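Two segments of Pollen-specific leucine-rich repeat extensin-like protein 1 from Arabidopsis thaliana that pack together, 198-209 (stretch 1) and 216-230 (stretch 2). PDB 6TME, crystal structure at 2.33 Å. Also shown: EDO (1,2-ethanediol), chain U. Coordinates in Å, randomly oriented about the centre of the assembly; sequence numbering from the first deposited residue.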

ATOM      1  N   ARG A 198      -1.582   1.520 -12.996  1.00 34.55           N
ATOM      2  CA  ARG A 198      -0.791   1.327 -14.191  1.00 30.86           C
ATOM      3  C   ARG A 198       0.444   2.219 -14.172  1.00 24.29           C
ATOM      4  O   ARG A 198       0.879   2.719 -15.204  1.00 31.15           O
ATOM      5  CB  ARG A 198      -1.645   1.565 -15.432  1.00 30.01           C
ATOM      6  CG  ARG A 198      -2.707   0.503 -15.623  1.00 21.71           C
ATOM      7  CD  ARG A 198      -2.053  -0.827 -16.071  1.00 36.59           C
ATOM      8  NE  ARG A 198      -2.040  -0.957 -17.534  1.00 49.38           N
ATOM      9  CZ  ARG A 198      -1.729  -2.064 -18.205  1.00 48.76           C
ATOM     10  NH1 ARG A 198      -1.380  -3.169 -17.562  1.00 52.56           N
ATOM     11  NH2 ARG A 198      -1.768  -2.060 -19.530  1.00 48.85           N
ATOM     12  N   PHE A 199       1.034   2.422 -12.996  1.00 18.36           N
ATOM     13  CA  PHE A 199       2.302   3.136 -12.913  1.00 30.92           C
ATOM     14  C   PHE A 199       3.403   2.402 -13.673  1.00 34.34           C
ATOM     15  O   PHE A 199       3.421   1.168 -13.759  1.00 26.77           O
ATOM     16  CB  PHE A 199       2.725   3.319 -11.458  1.00 21.89           C
ATOM     17  CG  PHE A 199       1.789   4.193 -10.670  1.00 24.91           C
ATOM     18  CD1 PHE A 199       1.524   5.494 -11.086  1.00 21.59           C
ATOM     19  CD2 PHE A 199       1.171   3.711  -9.514  1.00 23.24           C
ATOM     20  CE1 PHE A 199       0.639   6.313 -10.359  1.00 21.93           C
ATOM     21  CE2 PHE A 199       0.292   4.516  -8.789  1.00 29.80           C
ATOM     22  CZ  PHE A 199       0.022   5.819  -9.208  1.00 20.54           C
ATOM     23  N   GLU A 200       4.352   3.180 -14.186  1.00 39.98           N
ATOM     24  CA  GLU A 200       5.425   2.686 -15.039  1.00 42.34           C
ATOM     25  C   GLU A 200       6.769   3.259 -14.591  1.00 39.79           C
ATOM     26  O   GLU A 200       6.868   4.042 -13.640  1.00 40.45           O
ATOM     27  CB  GLU A 200       5.161   3.036 -16.507  1.00 38.02           C
ATOM     28  CG  GLU A 200       4.296   2.025 -17.241  1.00 59.36           C
ATOM     29  CD  GLU A 200       4.475   2.094 -18.765  1.00 74.10           C
ATOM     30  OE1 GLU A 200       4.643   3.218 -19.303  1.00 74.01           O
ATOM     31  OE2 GLU A 200       4.473   1.018 -19.419  1.00 70.07           O
ATOM     32  N   SER A 201       7.814   2.850 -15.298  1.00 47.30           N
ATOM     33  CA  SER A 201       9.186   3.258 -15.024  1.00 50.57           C
ATOM     34  C   SER A 201       9.640   2.911 -13.613  1.00 43.29           C
ATOM     35  O   SER A 201       9.131   1.962 -13.007  1.00 38.14           O
ATOM     36  CB  SER A 201       9.381   4.744 -15.288  1.00 51.98           C
ATOM     37  OG  SER A 201       9.841   4.911 -16.613  1.00 70.65           O
ATOM     38  N   THR A 202      10.619   3.652 -13.106  1.00 36.57           N
ATOM     39  CA  THR A 202      11.461   3.142 -12.041  1.00 38.99           C
ATOM     40  C   THR A 202      10.868   3.424 -10.678  1.00 38.41           C
ATOM     41  O   THR A 202      10.001   4.286 -10.510  1.00 46.86           O
ATOM     42  CB  THR A 202      12.877   3.731 -12.095  1.00 37.17           C
ATOM     43  OG1 THR A 202      12.832   5.159 -12.006  1.00 39.24           O
ATOM     44  CG2 THR A 202      13.565   3.325 -13.354  1.00 32.73           C
ATOM     45  N   ILE A 203      11.341   2.657  -9.703  1.00 33.15           N
ATOM     46  CA  ILE A 203      11.171   3.026  -8.302  1.00 29.97           C
ATOM     47  C   ILE A 203      12.111   4.183  -8.002  1.00 35.08           C
ATOM     48  O   ILE A 203      13.310   4.075  -8.261  1.00 44.12           O
ATOM     49  CB  ILE A 203      11.454   1.845  -7.387  1.00 31.18           C
ATOM     50  CG1 ILE A 203      10.488   0.698  -7.675  1.00 37.12           C
ATOM     51  CG2 ILE A 203      11.318   2.264  -5.921  1.00 21.63           C
ATOM     52  CD1 ILE A 203      11.040  -0.607  -7.188  1.00 48.22           C
ATOM     53  N   PRO A 204      11.616   5.289  -7.481  1.00 40.10           N
ATOM     54  CA  PRO A 204      12.476   6.459  -7.287  1.00 32.70           C
ATOM     55  C   PRO A 204      13.633   6.167  -6.342  1.00 32.08           C
ATOM     56  O   PRO A 204      13.481   5.458  -5.347  1.00 29.53           O
ATOM     57  CB  PRO A 204      11.524   7.494  -6.688  1.00 40.18           C
ATOM     58  CG  PRO A 204      10.151   7.013  -7.072  1.00 44.64           C
ATOM     59  CD  PRO A 204      10.226   5.531  -7.068  1.00 38.55           C
ATOM     60  N   GLU A 205      14.789   6.761  -6.649  1.00 31.14           N
ATOM     61  CA  GLU A 205      15.934   6.690  -5.751  1.00 35.33           C
ATOM     62  C   GLU A 205      15.621   7.252  -4.370  1.00 40.87           C
ATOM     63  O   GLU A 205      16.340   6.950  -3.411  1.00 42.55           O
ATOM     64  CB  GLU A 205      17.122   7.443  -6.360  1.00 37.20           C
ATOM     65  CG  GLU A 205      17.688   6.772  -7.615  1.00 47.65           C
ATOM     66  CD  GLU A 205      18.444   5.488  -7.295  1.00 55.85           C
ATOM     67  OE1 GLU A 205      18.901   5.344  -6.135  1.00 46.60           O
ATOM     68  OE2 GLU A 205      18.580   4.626  -8.200  1.00 66.39           O
ATOM     69  N   THR A 206      14.565   8.062  -4.249  1.00 35.30           N
ATOM     70  CA  THR A 206      14.202   8.693  -2.990  1.00 37.33           C
ATOM     71  C   THR A 206      13.548   7.738  -2.002  1.00 37.45           C
ATOM     72  O   THR A 206      13.318   8.133  -0.852  1.00 40.09           O
ATOM     73  CB  THR A 206      13.235   9.833  -3.258  1.00 41.56           C
ATOM     74  OG1 THR A 206      12.173   9.326  -4.074  1.00 36.40           O
ATOM     75  CG2 THR A 206      13.939  10.969  -3.985  1.00 40.19           C
ATOM     76  N   ILE A 207      13.238   6.507  -2.418  1.00 34.15           N
ATOM     77  CA  ILE A 207      12.526   5.580  -1.540  1.00 33.58           C
ATOM     78  C   ILE A 207      13.186   5.464  -0.168  1.00 39.97           C
ATOM     79  O   ILE A 207      12.496   5.284   0.846  1.00 41.32           O
ATOM     80  CB  ILE A 207      12.404   4.212  -2.221  1.00 35.84           C
ATOM     81  CG1 ILE A 207      11.428   3.342  -1.451  1.00 41.16           C
ATOM     82  CG2 ILE A 207      13.775   3.528  -2.326  1.00 26.28           C
ATOM     83  CD1 ILE A 207      11.140   2.048  -2.147  1.00 43.80           C
ATOM     84  N   GLY A 208      14.518   5.587  -0.100  1.00 28.03           N
ATOM     85  CA  GLY A 208      15.197   5.479   1.181  1.00 22.07           C
ATOM     86  C   GLY A 208      14.849   6.575   2.160  1.00 34.23           C
ATOM     87  O   GLY A 208      15.133   6.442   3.362  1.00 32.62           O
ATOM     88  N   LYS A 209      14.252   7.671   1.674  1.00 40.26           N
ATOM     89  CA  LYS A 209      13.835   8.747   2.563  1.00 37.29           C
ATOM     90  C   LYS A 209      12.536   8.427   3.289  1.00 32.60           C
ATOM     91  O   LYS A 209      12.250   9.056   4.307  1.00 32.73           O
ATOM     92  CB  LYS A 209      13.674  10.062   1.788  1.00 38.27           C
ATOM     93  CG  LYS A 209      14.962  10.627   1.163  1.00 35.64           C
ATOM     94  CD  LYS A 209      15.882  11.245   2.199  1.00 40.16           C
ATOM     95  CE  LYS A 209      17.062  11.967   1.555  1.00 52.61           C
ATOM     96  NZ  LYS A 209      18.077  12.367   2.582  1.00 61.77           N
ATOM     97  N   THR A 216       3.097  -0.423  -0.735  1.00 21.77           N
ATOM     98  CA  THR A 216       2.754  -1.405  -1.755  1.00 26.89           C
ATOM     99  C   THR A 216       2.915  -0.816  -3.153  1.00 31.52           C
ATOM    100  O   THR A 216       2.440   0.300  -3.428  1.00 23.02           O
ATOM    101  CB  THR A 216       1.330  -1.962  -1.564  1.00 32.02           C
ATOM    102  OG1 THR A 216       0.331  -0.953  -1.791  1.00 35.09           O
ATOM    103  CG2 THR A 216       1.175  -2.557  -0.158  1.00 18.85           C
ATOM    104  N   PHE A 217       3.622  -1.566  -4.017  1.00 25.24           N
ATOM    105  CA  PHE A 217       3.788  -1.293  -5.446  1.00 20.14           C
ATOM    106  C   PHE A 217       3.163  -2.373  -6.317  1.00 29.19           C
ATOM    107  O   PHE A 217       3.253  -2.283  -7.551  1.00 29.48           O
ATOM    108  CB  PHE A 217       5.271  -1.233  -5.848  1.00 31.37           C
ATOM    109  CG  PHE A 217       6.076  -0.216  -5.137  1.00 33.60           C
ATOM    110  CD1 PHE A 217       6.202   1.067  -5.656  1.00 29.83           C
ATOM    111  CD2 PHE A 217       6.760  -0.549  -3.981  1.00 31.45           C
ATOM    112  CE1 PHE A 217       6.974   2.023  -5.009  1.00 30.48           C
ATOM    113  CE2 PHE A 217       7.525   0.401  -3.318  1.00 34.08           C
ATOM    114  CZ  PHE A 217       7.631   1.693  -3.836  1.00 31.15           C
ATOM    115  N   ALA A 218       2.612  -3.427  -5.706  1.00 28.89           N
ATOM    116  CA  ALA A 218       2.186  -4.624  -6.429  1.00 30.56           C
ATOM    117  C   ALA A 218       1.327  -4.279  -7.646  1.00 23.40           C
ATOM    118  O   ALA A 218       0.594  -3.295  -7.646  1.00 24.61           O
ATOM    119  CB  ALA A 218       1.404  -5.536  -5.479  1.00 19.65           C
ATOM    120  N   HIS A 219       1.425  -5.102  -8.694  1.00 22.39           N
ATOM    121  CA  HIS A 219       0.524  -5.052  -9.857  1.00 16.48           C
ATOM    122  C   HIS A 219       0.515  -3.676 -10.526  1.00 22.14           C
ATOM    123  O   HIS A 219      -0.532  -3.037 -10.730  1.00 24.57           O
ATOM    124  CB  HIS A 219      -0.886  -5.488  -9.468  1.00 18.24           C
ATOM    125  CG  HIS A 219      -0.939  -6.891  -8.955  1.00 32.83           C
ATOM    126  ND1 HIS A 219      -0.364  -7.945  -9.629  1.00 31.10           N
ATOM    127  CD2 HIS A 219      -1.457  -7.410  -7.819  1.00 35.21           C
ATOM    128  CE1 HIS A 219      -0.540  -9.053  -8.937  1.00 33.40           C
ATOM    129  NE2 HIS A 219      -1.189  -8.755  -7.829  1.00 33.60           N
ATOM    130  N   ASN A 220       1.713  -3.221 -10.862  1.00 21.54           N
ATOM    131  CA  ASN A 220       1.874  -2.067 -11.733  1.00 24.66           C
ATOM    132  C   ASN A 220       2.774  -2.517 -12.883  1.00 23.80           C
ATOM    133  O   ASN A 220       2.963  -3.717 -13.116  1.00 28.45           O
ATOM    134  CB  ASN A 220       2.402  -0.882 -10.925  1.00 22.64           C
ATOM    135  CG  ASN A 220       1.311  -0.221 -10.133  1.00 29.08           C
ATOM    136  OD1 ASN A 220       0.462   0.479 -10.707  1.00 21.00           O
ATOM    137  ND2 ASN A 220       1.292  -0.459  -8.810  1.00 18.63           N
ATOM    138  N   LYS A 221       3.361  -1.560 -13.592  1.00 27.35           N
ATOM    139  CA  LYS A 221       4.361  -1.852 -14.613  1.00 35.58           C
ATOM    140  C   LYS A 221       5.652  -1.107 -14.309  1.00 26.56           C
ATOM    141  O   LYS A 221       6.253  -0.478 -15.167  1.00 33.26           O
ATOM    142  CB  LYS A 221       3.842  -1.526 -16.019  1.00 44.16           C
ATOM    143  CG  LYS A 221       2.670  -2.440 -16.478  1.00 60.80           C
ATOM    144  CD  LYS A 221       3.130  -3.877 -16.821  1.00 72.91           C
ATOM    145  CE  LYS A 221       2.983  -4.245 -18.313  1.00 80.30           C
ATOM    146  NZ  LYS A 221       4.141  -5.061 -18.876  1.00 73.30           N
ATOM    147  N   PHE A 222       6.074  -1.166 -13.057  1.00 28.26           N
ATOM    148  CA  PHE A 222       7.383  -0.680 -12.666  1.00 26.95           C
ATOM    149  C   PHE A 222       8.490  -1.555 -13.249  1.00 36.59           C
ATOM    150  O   PHE A 222       8.363  -2.779 -13.336  1.00 32.80           O
ATOM    151  CB  PHE A 222       7.508  -0.672 -11.152  1.00 20.80           C
ATOM    152  CG  PHE A 222       6.702   0.395 -10.496  1.00 33.36           C
ATOM    153  CD1 PHE A 222       7.092   1.722 -10.584  1.00 28.23           C
ATOM    154  CD2 PHE A 222       5.559   0.068  -9.766  1.00 22.19           C
ATOM    155  CE1 PHE A 222       6.350   2.717  -9.958  1.00 33.47           C
ATOM    156  CE2 PHE A 222       4.818   1.048  -9.144  1.00 30.12           C
ATOM    157  CZ  PHE A 222       5.215   2.379  -9.233  1.00 34.30           C
ATOM    158  N   SER A 223       9.610  -0.918 -13.595  1.00 28.57           N
ATOM    159  CA  SER A 223      10.713  -1.600 -14.251  1.00 28.32           C
ATOM    160  C   SER A 223      12.036  -1.143 -13.657  1.00 33.60           C
ATOM    161  O   SER A 223      12.109  -0.194 -12.874  1.00 29.09           O
ATOM    162  CB  SER A 223      10.703  -1.348 -15.759  1.00 26.91           C
ATOM    163  OG  SER A 223      10.844   0.033 -16.026  1.00 44.18           O
ATOM    164  N   GLY A 224      13.099  -1.833 -14.050  1.00 36.96           N
ATOM    165  CA  GLY A 224      14.402  -1.516 -13.517  1.00 20.87           C
ATOM    166  C   GLY A 224      14.659  -2.242 -12.216  1.00 25.20           C
ATOM    167  O   GLY A 224      14.007  -3.242 -11.880  1.00 30.42           O
ATOM    168  N   CYS A 225      15.614  -1.705 -11.465  1.00 31.33           N
ATOM    169  CA  CYS A 225      16.160  -2.332 -10.272  1.00 36.69           C
ATOM    170  C   CYS A 225      15.489  -1.772  -9.021  1.00 41.65           C
ATOM    171  O   CYS A 225      14.912  -0.680  -9.031  1.00 44.46           O
ATOM    172  CB  CYS A 225      17.680  -2.111 -10.193  1.00 50.41           C
ATOM    173  SG  CYS A 225      18.707  -2.788 -11.589  1.00 70.93           S
ATOM    174  N   ILE A 226      15.556  -2.541  -7.940  1.00 30.86           N
ATOM    175  CA  ILE A 226      15.279  -1.961  -6.622  1.00 36.39           C
ATOM    176  C   ILE A 226      16.450  -1.070  -6.224  1.00 40.19           C
ATOM    177  O   ILE A 226      17.602  -1.523  -6.275  1.00 47.88           O
ATOM    178  CB  ILE A 226      15.065  -3.060  -5.589  1.00 38.18           C
ATOM    179  CG1 ILE A 226      13.881  -3.946  -5.972  1.00 44.65           C
ATOM    180  CG2 ILE A 226      14.877  -2.452  -4.208  1.00 31.77           C
ATOM    181  CD1 ILE A 226      13.768  -5.174  -5.088  1.00 44.74           C
ATOM    182  N   PRO A 227      16.224   0.178  -5.824  1.00 43.22           N
ATOM    183  CA  PRO A 227      17.356   1.078  -5.535  1.00 39.63           C
ATOM    184  C   PRO A 227      18.139   0.641  -4.301  1.00 41.65           C
ATOM    185  O   PRO A 227      17.571   0.123  -3.335  1.00 37.75           O
ATOM    186  CB  PRO A 227      16.683   2.441  -5.317  1.00 37.98           C
ATOM    187  CG  PRO A 227      15.358   2.331  -5.996  1.00 30.50           C
ATOM    188  CD  PRO A 227      14.935   0.888  -5.831  1.00 32.96           C
ATOM    189  N   LYS A 228      19.462   0.856  -4.345  1.00 47.27           N
ATOM    190  CA  LYS A 228      20.330   0.527  -3.214  1.00 48.47           C
ATOM    191  C   LYS A 228      19.940   1.276  -1.942  1.00 43.74           C
ATOM    192  O   LYS A 228      20.260   0.809  -0.840  1.00 40.20           O
ATOM    193  CB  LYS A 228      21.797   0.835  -3.552  1.00 49.99           C
ATOM    194  CG  LYS A 228      22.545  -0.241  -4.332  1.00 46.64           C
ATOM    195  N   THR A 229      19.261   2.428  -2.076  1.00 33.99           N
ATOM    196  CA  THR A 229      18.793   3.239  -0.948  1.00 40.58           C
ATOM    197  C   THR A 229      17.671   2.580  -0.148  1.00 37.23           C
ATOM    198  O   THR A 229      17.335   3.083   0.932  1.00 36.44           O
ATOM    199  CB  THR A 229      18.301   4.620  -1.433  1.00 41.48           C
ATOM    200  OG1 THR A 229      17.440   4.456  -2.562  1.00 40.59           O
ATOM    201  CG2 THR A 229      19.471   5.507  -1.844  1.00 36.99           C
ATOM    202  N   ILE A 230      17.098   1.474  -0.632  1.00 31.60           N
ATOM    203  CA  ILE A 230      16.055   0.783   0.125  1.00 30.83           C
ATOM    204  C   ILE A 230      16.501   0.461   1.548  1.00 35.34           C
ATOM    205  O   ILE A 230      15.673   0.374   2.465  1.00 35.42           O
ATOM    206  CB  ILE A 230      15.625  -0.488  -0.612  1.00 29.40           C
ATOM    207  CG1 ILE A 230      14.362  -1.048   0.041  1.00 37.89           C
ATOM    208  CG2 ILE A 230      16.763  -1.543  -0.587  1.00 28.64           C
ATOM    209  CD1 ILE A 230      13.564  -1.936  -0.868  1.00 45.51           C
TER
HETATM  210  C1  EDO U 515      -1.002  -6.661 -19.009  1.00 61.68           C
HETATM  211  O1  EDO U 515       0.270  -6.815 -18.355  1.00 68.70           O
HETATM  212  C2  EDO U 515      -0.823  -6.344 -20.494  1.00 50.30           C
HETATM  213  O2  EDO U 515      -0.523  -4.950 -20.652  1.00 43.90           O
HETATM  214  O   HOH W   1      13.250   0.607 -10.732  1.00 31.44           O

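The two stretches run nearly parallel where strand 198-201 meets the weakly bonded strand near 221-224: their axes diverge by 14° and approach to 4.3 Å. Lys221 N donates to Phe199 O (2.7 Å, 148°) and Ser223 N to Ser201 O (3.0 Å, 159°), fixing the register at two-residue spacing. Between these bonds, the CA-H of Glu200 points at Lys221 O (CA to O 3.3 Å, 159° at H).

The Phe222 ring fills a hollow lined by stretch 1. Its CZ lies 3.5 Å from Phe199 CB, while Ser201 O meets the ring edge, 3.2 Å from Phe222 CD1.

Farther along, Ile203 is the main bump, with 98 Å² covered. Its CG2 sits between two hydrophobic surfaces, 3.9 Å from Pro227 CD and 4.3 Å from Phe217 CZ. Ile207 CD1 adds a second contact to that ring, 3.9 Å from Phe217 CZ. Near Ile203 the backbones separate, and one water fills the gap: it accepts from Ile203 N (3.0 Å) and donates to Ser223 O (2.6 Å) and Cys225 O (2.7 Å).

At the far end Thr229 OG1 donates to Glu205 O (2.9 Å). The bare backbone of Gly208 permits close approach, its CA 3.2 Å from Thr229 O; an ideal CB there would lie 2.5 Å from Thr229 O, a clash.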